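Local coordinates for hypothetical protein Ta0852 (Thermoplasma acidophilum, PDB 1YB2) that is of unknown function but probably methylates RNA, perhaps adenine 58 of tRNA at N1, with S-adenosyl-L-methionine as methyl donor, at residues M179-I184 with M200-S205; Q195-M200 with S227-L232; M112-V117 with G136-V141; S72-D77 with F264-S269. One frame throughout, in Å; residues are numbered along the deposited sequence.

Contact 1 (M179-I184 with M200-S205)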
loop_
_atom_site.group_PDB
_atom_site.type_symbol
_atom_site.label_atom_id
_atom_site.label_comp_id
_atom_site.label_asym_id
_atom_site.label_seq_id
_atom_site.Cartn_x
_atom_site.Cartn_y
_atom_site.Cartn_z
HETATM N N MSE A 179 -9.464 18.533 -12.248
HETATM C CA MSE A 179 -8.744 17.366 -12.757
HETATM C C MSE A 179 -8.081 16.700 -11.561
HETATM O O MSE A 179 -7.600 17.385 -10.670
HETATM C CB MSE A 179 -7.682 17.795 -13.768
HETATM C CG MSE A 179 -8.223 18.654 -14.904
HETATM SE SE MSE A 179 -9.499 17.641 -15.978
HETATM C CE MSE A 179 -8.207 16.890 -17.296
ATOM N N TYR A 180 -8.054 15.372 -11.539
ATOM C CA TYR A 180 -7.547 14.614 -10.384
ATOM C C TYR A 180 -6.175 13.994 -10.647
ATOM O O TYR A 180 -5.842 13.702 -11.787
ATOM C CB TYR A 180 -8.580 13.554 -9.956
ATOM C CG TYR A 180 -9.859 14.230 -9.556
ATOM C CD1 TYR A 180 -9.990 14.830 -8.294
ATOM C CD2 TYR A 180 -10.913 14.347 -10.455
ATOM C CE1 TYR A 180 -11.157 15.503 -7.936
ATOM C CE2 TYR A 180 -12.077 15.015 -10.110
ATOM C CZ TYR A 180 -12.194 15.587 -8.850
ATOM O OH TYR A 180 -13.357 16.265 -8.524
ATOM N N ASP A 181 -5.392 13.799 -9.590
ATOM C CA ASP A 181 -4.062 13.210 -9.705
ATOM C C ASP A 181 -4.113 11.690 -9.741
ATOM O O ASP A 181 -3.130 11.055 -10.110
ATOM C CB ASP A 181 -3.179 13.651 -8.533
ATOM C CG ASP A 181 -2.861 15.129 -8.567
ATOM O OD1 ASP A 181 -2.304 15.582 -9.578
ATOM O OD2 ASP A 181 -3.158 15.834 -7.581
ATOM N N ALA A 182 -5.251 11.117 -9.326
ATOM C CA ALA A 182 -5.451 9.665 -9.246
ATOM C C ALA A 182 -6.938 9.414 -9.125
ATOM O O ALA A 182 -7.673 10.221 -8.542
ATOM C CB ALA A 182 -4.731 9.061 -8.026
ATOM N N VAL A 183 -7.369 8.297 -9.692
ATOM C CA VAL A 183 -8.744 7.841 -9.569
ATOM C C VAL A 183 -8.720 6.424 -9.046
ATOM O O VAL A 183 -7.942 5.573 -9.512
ATOM C CB VAL A 183 -9.527 7.866 -10.891
ATOM C CG1 VAL A 183 -10.928 7.271 -10.695
ATOM C CG2 VAL A 183 -9.612 9.305 -11.442
ATOM N N ILE A 184 -9.556 6.189 -8.040
ATOM C CA ILE A 184 -9.728 4.863 -7.486
ATOM C C ILE A 184 -11.206 4.521 -7.601
ATOM O O ILE A 184 -12.064 5.226 -7.039
ATOM C CB ILE A 184 -9.204 4.802 -6.028
ATOM C CG1 ILE A 184 -7.670 4.924 -6.047
ATOM C CG2 ILE A 184 -9.645 3.477 -5.378
ATOM C CD1 ILE A 184 -7.076 5.678 -4.901
HETATM N N MSE A 200 -11.795 13.534 -16.401
HETATM C CA MSE A 200 -11.364 14.279 -15.224
HETATM C C MSE A 200 -10.014 13.865 -14.630
HETATM O O MSE A 200 -9.694 14.211 -13.500
HETATM C CB MSE A 200 -12.467 14.387 -14.168
HETATM C CG MSE A 200 -13.217 13.132 -13.852
HETATM SE SE MSE A 200 -15.002 13.604 -13.098
HETATM C CE MSE A 200 -15.578 11.794 -12.934
HETATM N N MSE A 201 -9.225 13.143 -15.420
HETATM C CA MSE A 201 -7.883 12.735 -15.032
HETATM C C MSE A 201 -6.836 13.651 -15.649
HETATM O O MSE A 201 -6.891 13.928 -16.849
HETATM C CB MSE A 201 -7.636 11.309 -15.524
HETATM C CG MSE A 201 -8.492 10.275 -14.835
HETATM SE SE MSE A 201 -8.202 8.505 -15.565
HETATM C CE MSE A 201 -6.346 8.139 -14.936
ATOM N N LYS A 202 -5.874 14.103 -14.851
ATOM C CA LYS A 202 -4.693 14.774 -15.419
ATOM C C LYS A 202 -3.955 13.813 -16.360
ATOM O O LYS A 202 -3.846 12.623 -16.062
ATOM C CB LYS A 202 -3.741 15.195 -14.315
ATOM C CG LYS A 202 -4.277 16.323 -13.481
ATOM C CD LYS A 202 -3.338 16.629 -12.355
ATOM C CE LYS A 202 -3.846 17.821 -11.571
ATOM N NZ LYS A 202 -3.058 17.957 -10.319
ATOM N N PRO A 203 -3.432 14.326 -17.493
ATOM C CA PRO A 203 -2.650 13.436 -18.371
ATOM C C PRO A 203 -1.486 12.793 -17.601
ATOM O O PRO A 203 -0.807 13.482 -16.834
ATOM C CB PRO A 203 -2.080 14.389 -19.426
ATOM C CG PRO A 203 -3.005 15.582 -19.414
ATOM C CD PRO A 203 -3.513 15.712 -18.005
ATOM N N GLY A 204 -1.253 11.497 -17.809
ATOM C CA GLY A 204 -0.133 10.827 -17.164
ATOM C C GLY A 204 -0.477 10.278 -15.789
ATOM O O GLY A 204 0.345 9.599 -15.175
ATOM N N SER A 205 -1.695 10.575 -15.315
ATOM C CA SER A 205 -2.193 10.080 -14.034
ATOM C C SER A 205 -2.785 8.656 -14.191
ATOM O O SER A 205 -3.084 8.200 -15.299
ATOM C CB SER A 205 -3.205 11.063 -13.423
ATOM O OG SER A 205 -4.479 10.965 -14.055
HETATM O O HOH W 1 -6.256 10.720 -12.264
#
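Met179, a selenomethionine like the other methionines here, curls across the backbone of Met200 and Met201. Bends at chi2 (-64°) and chi3 swing its selenium past the CA of Met200 and bring CE within 3.3 Å of Met201 O. Its CB meanwhile lies against the aliphatic part of Lys202, 3.7 Å from CG. Beyond that point the Lys202 chain runs extended and carries NZ to Asp181, where a salt bridge of 2.6 Å forms to OD1. The ammonium comes in on the syn side of the carboxylate but 33° out of its plane, while OD2 takes a separate bond from Asp113 N.

A single parallel bridge, Tyr180 with Met201, joins the backbones: Tyr180 N donates to Met200 O (2.8 Å), and Lys202 N donates to Tyr180 O (3.1 Å). This is the crossover region of a Rossmann-like sheet, where the chain leaves strand 180-185, passes through helix 194-199 and returns as strand 205-211. Met200 sets its CB 4.0 Å from Tyr180 CD2, then extends away to Leu115, Ile171 and Phe174. The hydroxyl of Tyr180 is held by Ser176.

Lys202 also starts a type II turn, in which its carbonyl O accepts from both N and OG of Ser205, the hydroxyl at 2.7 Å in the carbonyl plane. A water donates to Tyr180 O and to that same Ser205 OG.

Contact 2 (Q195-M200 with S227-L232)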
loop_
_atom_site.group_PDB
_atom_site.type_symbol
_atom_site.label_atom_id
_atom_site.label_comp_id
_atom_site.label_asym_id
_atom_site.label_seq_id
_atom_site.Cartn_x
_atom_site.Cartn_y
_atom_site.Cartn_z
ATOM N N GLN A 195 -15.076 6.974 -20.325
ATOM C CA GLN A 195 -14.862 8.264 -20.979
ATOM C C GLN A 195 -15.076 9.431 -20.002
ATOM O O GLN A 195 -14.267 10.359 -19.952
ATOM C CB GLN A 195 -15.711 8.408 -22.239
ATOM C CG GLN A 195 -14.964 9.158 -23.333
ATOM C CD GLN A 195 -15.025 8.481 -24.694
ATOM O OE1 GLN A 195 -15.322 9.129 -25.706
ATOM N NE2 GLN A 195 -14.747 7.175 -24.729
ATOM N N LYS A 196 -16.149 9.348 -19.216
ATOM C CA LYS A 196 -16.384 10.271 -18.116
ATOM C C LYS A 196 -15.204 10.376 -17.126
ATOM O O LYS A 196 -14.729 11.483 -16.830
ATOM C CB LYS A 196 -17.661 9.884 -17.369
ATOM C CG LYS A 196 -17.959 10.752 -16.140
ATOM C CD LYS A 196 -18.135 12.202 -16.541
ATOM C CE LYS A 196 -19.087 12.906 -15.599
ATOM N NZ LYS A 196 -19.033 14.388 -15.781
ATOM N N ILE A 197 -14.767 9.233 -16.606
ATOM C CA ILE A 197 -13.631 9.161 -15.665
ATOM C C ILE A 197 -12.369 9.729 -16.310
ATOM O O ILE A 197 -11.671 10.570 -15.709
ATOM C CB ILE A 197 -13.403 7.696 -15.133
ATOM C CG1 ILE A 197 -14.561 7.262 -14.206
ATOM C CG2 ILE A 197 -12.070 7.583 -14.337
ATOM C CD1 ILE A 197 -14.560 5.744 -13.882
ATOM N N ALA A 198 -12.079 9.293 -17.542
ATOM C CA ALA A 198 -10.925 9.817 -18.281
ATOM C C ALA A 198 -10.934 11.335 -18.377
ATOM O O ALA A 198 -9.897 11.961 -18.204
ATOM C CB ALA A 198 -10.841 9.202 -19.679
ATOM N N SER A 199 -12.100 11.928 -18.655
ATOM C CA SER A 199 -12.215 13.381 -18.812
ATOM C C SER A 199 -11.830 14.180 -17.561
ATOM O O SER A 199 -11.564 15.390 -17.641
ATOM C CB SER A 199 -13.636 13.759 -19.262
ATOM O OG SER A 199 -14.544 13.683 -18.177
HETATM N N MSE A 200 -11.795 13.534 -16.401
HETATM C CA MSE A 200 -11.364 14.279 -15.224
HETATM C C MSE A 200 -10.014 13.865 -14.630
HETATM O O MSE A 200 -9.694 14.211 -13.500
HETATM C CB MSE A 200 -12.467 14.387 -14.168
HETATM C CG MSE A 200 -13.217 13.132 -13.852
HETATM SE SE MSE A 200 -15.002 13.604 -13.098
HETATM C CE MSE A 200 -15.578 11.794 -12.934
ATOM N N SER A 227 -11.418 5.168 -24.449
ATOM C CA SER A 227 -11.607 6.259 -23.496
ATOM C C SER A 227 -10.425 7.227 -23.404
ATOM O O SER A 227 -10.528 8.207 -22.686
ATOM C CB SER A 227 -11.915 5.717 -22.090
ATOM O OG SER A 227 -10.760 5.113 -21.525
ATOM N N GLY A 228 -9.320 6.963 -24.097
ATOM C CA GLY A 228 -8.120 7.787 -23.915
ATOM C C GLY A 228 -7.254 7.375 -22.729
ATOM O O GLY A 228 -6.425 8.140 -22.252
HETATM N N MSE A 229 -7.470 6.154 -22.252
HETATM C CA MSE A 229 -6.648 5.540 -21.220
HETATM C C MSE A 229 -5.866 4.398 -21.822
HETATM O O MSE A 229 -6.301 3.776 -22.777
HETATM C CB MSE A 229 -7.516 5.036 -20.062
HETATM C CG MSE A 229 -8.022 6.156 -19.148
HETATM SE SE MSE A 229 -8.769 5.376 -17.499
HETATM C CE MSE A 229 -10.640 5.655 -17.863
ATOM N N HIS A 230 -4.685 4.146 -21.275
ATOM C CA HIS A 230 -3.832 3.062 -21.752
ATOM C C HIS A 230 -3.690 2.025 -20.631
ATOM O O HIS A 230 -3.247 2.363 -19.543
ATOM C CB HIS A 230 -2.471 3.629 -22.153
ATOM C CG HIS A 230 -1.570 2.624 -22.783
ATOM N ND1 HIS A 230 -1.591 2.356 -24.136
ATOM C CD2 HIS A 230 -0.646 1.795 -22.244
ATOM C CE1 HIS A 230 -0.706 1.411 -24.403
ATOM N NE2 HIS A 230 -0.119 1.055 -23.273
ATOM N N HIS A 231 -4.097 0.781 -20.901
ATOM C CA HIS A 231 -3.973 -0.337 -19.951
ATOM C C HIS A 231 -2.508 -0.622 -19.622
ATOM O O HIS A 231 -1.678 -0.749 -20.528
ATOM C CB HIS A 231 -4.659 -1.584 -20.524
ATOM C CG HIS A 231 -4.558 -2.809 -19.663
ATOM N ND1 HIS A 231 -4.918 -2.828 -18.331
ATOM C CD2 HIS A 231 -4.215 -4.084 -19.974
ATOM C CE1 HIS A 231 -4.765 -4.050 -17.851
ATOM N NE2 HIS A 231 -4.333 -4.830 -18.827
ATOM N N LEU A 232 -2.203 -0.699 -18.329
ATOM C CA LEU A 232 -0.848 -0.971 -17.852
ATOM C C LEU A 232 -0.779 -2.440 -17.488
ATOM O O LEU A 232 0.006 -3.184 -18.054
ATOM C CB LEU A 232 -0.500 -0.102 -16.635
ATOM C CG LEU A 232 -0.348 1.414 -16.870
ATOM C CD1 LEU A 232 -0.091 2.163 -15.554
ATOM C CD2 LEU A 232 0.762 1.703 -17.852
#
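Met229 reaches Ala198 through a chain whose CG stands anti to the carbonyl carbon (chi1 -76°), continues straight through chi2, and then bends at chi3 (-106°). The bend lays the terminal methyl CE of this selenomethionine along the helix, 4.0 Å from Ala198 CB and 3.9 Å from Ala198 N. The same CE lies 4.3 Å from CG2 of Ile197, so the methyl fits against two successive residues of the helix.

The methyl of Ala198 points toward segment 227-232 and comes within 3.2 Å of Ser227 O. Here the helix lies directly against the loop that leads into strand 229-242. One turn earlier in the helix, a bend at chi2 brings the amide nitrogen of Gln195, NE2, to 3.5 Å from Ser227 CA. CB of Ser227 in turn lies 3.8 Å from Gln195 N, while its hydroxyl turns away to bond Leu224 O. Contact here is by packing, and Gln195 lies at its exposed margin.

Further in, Met229 and Ile197 both meet Phe209 on strand 205-211, and Met229 also touches Ala207 and Val194. Helix 194-199 thus packs on one face of the sheet, over strands 205-211 and 229-242, the helix-on-sheet layering of a Rossmann-like class I methyltransferase, with strand 229-242 at the sheet's outer edge.

Contact 3 (M112-V117 with G136-V141)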
loop_
_atom_site.group_PDB
_atom_site.type_symbol
_atom_site.label_atom_id
_atom_site.label_comp_id
_atom_site.label_asym_id
_atom_site.label_seq_id
_atom_site.Cartn_x
_atom_site.Cartn_y
_atom_site.Cartn_z
HETATM N N MSE A 112 -1.723 15.308 -3.293
HETATM C CA MSE A 112 -2.539 14.849 -4.419
HETATM C C MSE A 112 -4.020 15.171 -4.236
HETATM O O MSE A 112 -4.533 15.200 -3.120
HETATM C CB MSE A 112 -2.375 13.336 -4.620
HETATM C CG MSE A 112 -0.963 12.861 -4.955
HETATM SE SE MSE A 112 -0.925 10.892 -5.014
HETATM C CE MSE A 112 -1.707 10.722 -6.741
ATOM N N ASP A 113 -4.696 15.417 -5.354
ATOM C CA ASP A 113 -6.155 15.483 -5.388
ATOM C C ASP A 113 -6.693 14.175 -5.974
ATOM O O ASP A 113 -6.545 13.897 -7.166
ATOM C CB ASP A 113 -6.638 16.686 -6.184
ATOM C CG ASP A 113 -6.205 18.008 -5.559
ATOM O OD1 ASP A 113 -6.273 18.161 -4.313
ATOM O OD2 ASP A 113 -5.793 18.904 -6.316
ATOM N N ILE A 114 -7.330 13.394 -5.115
ATOM C CA ILE A 114 -7.757 12.040 -5.441
ATOM C C ILE A 114 -9.266 11.966 -5.574
ATOM O O ILE A 114 -10.013 12.561 -4.775
ATOM C CB ILE A 114 -7.230 11.039 -4.369
ATOM C CG1 ILE A 114 -5.686 11.096 -4.357
ATOM C CG2 ILE A 114 -7.782 9.602 -4.610
ATOM C CD1 ILE A 114 -5.037 10.189 -3.332
ATOM N N LEU A 115 -9.707 11.248 -6.597
ATOM C CA LEU A 115 -11.119 10.980 -6.819
ATOM C C LEU A 115 -11.378 9.510 -6.495
ATOM O O LEU A 115 -10.706 8.626 -7.029
ATOM C CB LEU A 115 -11.503 11.273 -8.284
ATOM C CG LEU A 115 -12.966 10.972 -8.648
ATOM C CD1 LEU A 115 -13.888 11.895 -7.858
ATOM C CD2 LEU A 115 -13.202 11.146 -10.145
ATOM N N GLU A 116 -12.336 9.255 -5.606
ATOM C CA GLU A 116 -12.743 7.903 -5.287
ATOM C C GLU A 116 -14.207 7.706 -5.693
ATOM O O GLU A 116 -15.109 8.363 -5.158
ATOM C CB GLU A 116 -12.524 7.644 -3.787
ATOM C CG GLU A 116 -12.916 6.281 -3.304
ATOM C CD GLU A 116 -12.659 6.088 -1.802
ATOM O OE1 GLU A 116 -12.526 7.094 -1.064
ATOM O OE2 GLU A 116 -12.610 4.919 -1.354
ATOM N N VAL A 117 -14.428 6.795 -6.638
ATOM C CA VAL A 117 -15.744 6.486 -7.175
ATOM C C VAL A 117 -16.192 5.147 -6.577
ATOM O O VAL A 117 -15.632 4.088 -6.897
ATOM C CB VAL A 117 -15.720 6.451 -8.724
ATOM C CG1 VAL A 117 -17.101 6.247 -9.287
ATOM C CG2 VAL A 117 -15.101 7.751 -9.277
ATOM N N GLY A 136 -3.547 17.896 0.464
ATOM C CA GLY A 136 -4.260 17.411 -0.700
ATOM C C GLY A 136 -5.692 17.148 -0.289
ATOM O O GLY A 136 -6.102 17.511 0.800
ATOM N N THR A 137 -6.452 16.504 -1.163
ATOM C CA THR A 137 -7.892 16.394 -0.980
ATOM C C THR A 137 -8.385 15.046 -1.476
ATOM O O THR A 137 -7.776 14.422 -2.357
ATOM C CB THR A 137 -8.671 17.507 -1.764
ATOM O OG1 THR A 137 -8.366 17.405 -3.160
ATOM C CG2 THR A 137 -8.335 18.936 -1.269
ATOM N N LEU A 138 -9.497 14.605 -0.900
ATOM C CA LEU A 138 -10.199 13.420 -1.358
ATOM C C LEU A 138 -11.622 13.820 -1.724
ATOM O O LEU A 138 -12.315 14.504 -0.946
ATOM C CB LEU A 138 -10.204 12.326 -0.274
ATOM C CG LEU A 138 -11.131 11.128 -0.476
ATOM C CD1 LEU A 138 -10.746 10.305 -1.733
ATOM C CD2 LEU A 138 -11.097 10.225 0.769
ATOM N N THR A 139 -12.035 13.401 -2.916
ATOM C CA THR A 139 -13.397 13.561 -3.389
ATOM C C THR A 139 -14.052 12.205 -3.576
ATOM O O THR A 139 -13.567 11.356 -4.331
ATOM C CB THR A 139 -13.439 14.404 -4.693
ATOM O OG1 THR A 139 -12.793 15.666 -4.444
ATOM C CG2 THR A 139 -14.914 14.667 -5.157
ATOM N N VAL A 140 -15.162 12.001 -2.886
ATOM C CA VAL A 140 -15.850 10.711 -2.895
ATOM C C VAL A 140 -17.182 10.874 -3.607
ATOM O O VAL A 140 -18.005 11.722 -3.228
ATOM C CB VAL A 140 -16.075 10.190 -1.453
ATOM C CG1 VAL A 140 -16.857 8.884 -1.457
ATOM C CG2 VAL A 140 -14.736 10.011 -0.737
ATOM N N VAL A 141 -17.369 10.091 -4.665
ATOM C CA VAL A 141 -18.613 10.047 -5.428
ATOM C C VAL A 141 -19.261 8.706 -5.118
ATOM O O VAL A 141 -18.677 7.651 -5.416
ATOM C CB VAL A 141 -18.354 10.151 -6.967
ATOM C CG1 VAL A 141 -19.677 10.133 -7.767
ATOM C CG2 VAL A 141 -17.544 11.389 -7.305
HETATM O O HOH W 2 -10.096 15.497 -4.677
#
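Asp113 and Thr137 meet at the start of two parallel strands, where Thr137 OG1 donates a short 2.5 Å bond to Asp113 OD1. The hydroxyl approaches from above the carboxylate, 39° out of its plane. From there the strands run in register to Val117 and Val141, and the backbone bonds zip them together: Ile114 N to Thr137 O at 3.0 Å, Thr139 N to Ile114 O at 2.9 Å, Glu116 N to Thr139 O at 2.7 Å.

On the face of Asp113, Leu115 sends CD1 across to CG2 of Val141 (3.7 Å), with Thr139 CG2 nearby. On this face a water sits between the two threonines; it donates to Ile114 O and Thr137 OG1 and also bonds Thr139 OG1. The other face carries Glu116, fully extended with CG anti to the backbone N (chi1 179°). It runs alongside Val140, OE1 lying 3.7 Å from Val140 CG2, and also passes Leu138.

Behind Glu116, Ser125 of helix 123-132 bonds OE1; Leu129 touches Leu138 and Ile128 touches Ile114. Together strand 113-117, helix 123-132 and strand 137-141 form the first beta-alpha-beta unit of a class I methyltransferase fold, leading straight into Glu142, a predicted S-adenosyl-L-methionine ligand.

Contact 4 (S72-D77 with F264-S269)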
loop_
_atom_site.group_PDB
_atom_site.type_symbol
_atom_site.label_atom_id
_atom_site.label_comp_id
_atom_site.label_asym_id
_atom_site.label_seq_id
_atom_site.Cartn_x
_atom_site.Cartn_y
_atom_site.Cartn_z
ATOM N N SER A 72 3.969 1.434 -28.906
ATOM C CA SER A 72 3.507 2.555 -28.098
ATOM C C SER A 72 4.090 2.597 -26.679
ATOM O O SER A 72 4.038 1.612 -25.936
ATOM C CB SER A 72 1.986 2.524 -27.977
ATOM O OG SER A 72 1.361 2.745 -29.228
ATOM N N PHE A 73 4.602 3.763 -26.301
ATOM C CA PHE A 73 4.960 4.046 -24.915
ATOM C C PHE A 73 4.248 5.304 -24.481
ATOM O O PHE A 73 4.122 6.244 -25.286
ATOM C CB PHE A 73 6.467 4.274 -24.801
ATOM C CG PHE A 73 7.278 3.033 -25.003
ATOM C CD1 PHE A 73 7.609 2.218 -23.918
ATOM C CD2 PHE A 73 7.707 2.668 -26.279
ATOM C CE1 PHE A 73 8.360 1.049 -24.103
ATOM C CE2 PHE A 73 8.467 1.497 -26.482
ATOM C CZ PHE A 73 8.792 0.694 -25.394
ATOM N N ILE A 74 3.809 5.337 -23.226
ATOM C CA ILE A 74 3.218 6.553 -22.650
ATOM C C ILE A 74 4.252 7.217 -21.722
ATOM O O ILE A 74 4.884 6.543 -20.886
ATOM C CB ILE A 74 1.887 6.269 -21.893
ATOM C CG1 ILE A 74 0.893 5.459 -22.766
ATOM C CG2 ILE A 74 1.236 7.565 -21.386
ATOM C CD1 ILE A 74 0.617 6.069 -24.181
ATOM N N VAL A 75 4.446 8.522 -21.899
ATOM C CA VAL A 75 5.305 9.299 -21.005
ATOM C C VAL A 75 4.656 9.471 -19.632
ATOM O O VAL A 75 3.495 9.871 -19.504
ATOM C CB VAL A 75 5.687 10.683 -21.621
ATOM C CG1 VAL A 75 6.609 11.454 -20.679
ATOM C CG2 VAL A 75 6.369 10.500 -22.959
ATOM N N SER A 76 5.420 9.153 -18.598
ATOM C CA SER A 76 4.949 9.334 -17.242
ATOM C C SER A 76 6.019 9.998 -16.344
ATOM O O SER A 76 7.224 9.851 -16.574
ATOM C CB SER A 76 4.572 7.981 -16.665
ATOM O OG SER A 76 4.087 8.105 -15.351
ATOM N N ASP A 77 5.571 10.712 -15.320
ATOM C CA ASP A 77 6.468 11.055 -14.203
ATOM C C ASP A 77 6.765 9.772 -13.427
ATOM O O ASP A 77 5.982 8.827 -13.439
ATOM C CB ASP A 77 5.822 12.068 -13.252
ATOM C CG ASP A 77 5.672 13.460 -13.867
ATOM O OD1 ASP A 77 6.452 13.842 -14.771
ATOM O OD2 ASP A 77 4.752 14.184 -13.436
ATOM N N PHE A 264 -4.950 -1.405 -13.614
ATOM C CA PHE A 264 -4.322 -0.082 -13.643
ATOM C C PHE A 264 -4.262 0.445 -15.072
ATOM O O PHE A 264 -3.910 -0.292 -15.992
ATOM C CB PHE A 264 -2.889 -0.147 -13.098
ATOM C CG PHE A 264 -2.798 -0.643 -11.689
ATOM C CD1 PHE A 264 -2.488 -1.981 -11.425
ATOM C CD2 PHE A 264 -3.044 0.222 -10.617
ATOM C CE1 PHE A 264 -2.403 -2.458 -10.104
ATOM C CE2 PHE A 264 -2.962 -0.241 -9.284
ATOM C CZ PHE A 264 -2.638 -1.576 -9.032
ATOM N N ALA A 265 -4.566 1.726 -15.243
ATOM C CA ALA A 265 -4.542 2.374 -16.554
ATOM C C ALA A 265 -3.987 3.791 -16.409
ATOM O O ALA A 265 -4.187 4.446 -15.369
ATOM C CB ALA A 265 -5.955 2.400 -17.155
ATOM N N ILE A 266 -3.274 4.253 -17.429
ATOM C CA ILE A 266 -2.767 5.638 -17.460
ATOM C C ILE A 266 -3.538 6.515 -18.460
ATOM O O ILE A 266 -3.783 6.099 -19.587
ATOM C CB ILE A 266 -1.216 5.665 -17.726
ATOM C CG1 ILE A 266 -0.624 7.078 -17.624
ATOM C CG2 ILE A 266 -0.840 4.939 -19.060
ATOM C CD1 ILE A 266 0.909 7.073 -17.524
ATOM N N LYS A 267 -3.930 7.724 -18.031
ATOM C CA LYS A 267 -4.559 8.718 -18.913
ATOM C C LYS A 267 -3.568 9.275 -19.947
ATOM O O LYS A 267 -2.499 9.804 -19.595
ATOM C CB LYS A 267 -5.142 9.883 -18.081
ATOM C CG LYS A 267 -5.740 11.047 -18.912
ATOM C CD LYS A 267 -7.070 10.658 -19.561
ATOM C CE LYS A 267 -7.545 11.735 -20.565
ATOM N NZ LYS A 267 -7.844 13.037 -19.864
ATOM N N LYS A 268 -3.945 9.193 -21.222
ATOM C CA LYS A 268 -3.135 9.781 -22.290
ATOM C C LYS A 268 -3.471 11.247 -22.469
ATOM O O LYS A 268 -4.616 11.639 -22.271
ATOM C CB LYS A 268 -3.341 9.009 -23.587
ATOM C CG LYS A 268 -2.910 7.554 -23.455
ATOM C CD LYS A 268 -3.093 6.761 -24.761
ATOM C CE LYS A 268 -4.550 6.666 -25.136
ATOM N NZ LYS A 268 -4.727 5.797 -26.327
ATOM N N SER A 269 -2.483 12.060 -22.853
ATOM C CA SER A 269 -2.742 13.461 -23.160
ATOM C C SER A 269 -3.503 13.649 -24.478
ATOM O O SER A 269 -4.117 14.693 -24.700
ATOM C CB SER A 269 -1.419 14.250 -23.223
ATOM O OG SER A 269 -0.625 13.802 -24.317
#
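Ile74 and Ile266 supply most of the apolar packing. Each points at the other strand, and the two side chains slide past one another in opposite directions. Ile74 CG2 sits 3.9 Å from Ile266 CD1, and CG2 of Ile266 comes within 4.1 Å of Ile74 CG1. With CG1 anti to the backbone N (chi1 -174°), Ile266 extends far enough for CD1 to meet Ser76 CB as well, at 3.9 Å.

A second kind of packing sets a methyl against the aliphatic stem of a lysine. Ile74 CD1 touches Lys268 at CD (3.8 Å) and CG, the two chains crossing at about a right angle.

The serines bond within their own segment or outside the contact. Ser76 OG donates to Asp77 O at 2.8 Å, a bond that keeps the hydroxyl beside its own chain, while Ser269 OG pairs with Asp64 and Met271 N.

His230 touches both isoleucines, Leu232 adds to Ile266, and Val30 of strand 28-30 touches both. The two strands cross at 75° with their axes 8.7 Å apart, too steep and too distant for shared backbone bonding. This is the face-to-face packing of two separate sheets, joining the small N-terminal domain, probably FKBP-like, to the methyltransferase domain near its edge.

In the fold
From the N terminus, strand 71-76 of the N-terminal sheet opens the widest loop, which contact 4 closes nearly 190 residues later on strand 258-267. The other three contacts nest inside it. Contact 3 closes first, pairing two neighbouring strands across one helix. Contacts 1 and 2 follow and cross: 179-184, 195-200, 200-205 and 227-232 alternate along the chain, and Met200 belongs to both. Strand 180-185 adds itself beside strand 113-117, linking contact 1 to contact 3, while the backbone of Lys267 probably bonds Gly204 N and Ser205 O, and its NZ bonds Ala198 O. One seven-stranded sheet therefore connects all four contacts, with contact 4 attaching the N-terminal sheet to it.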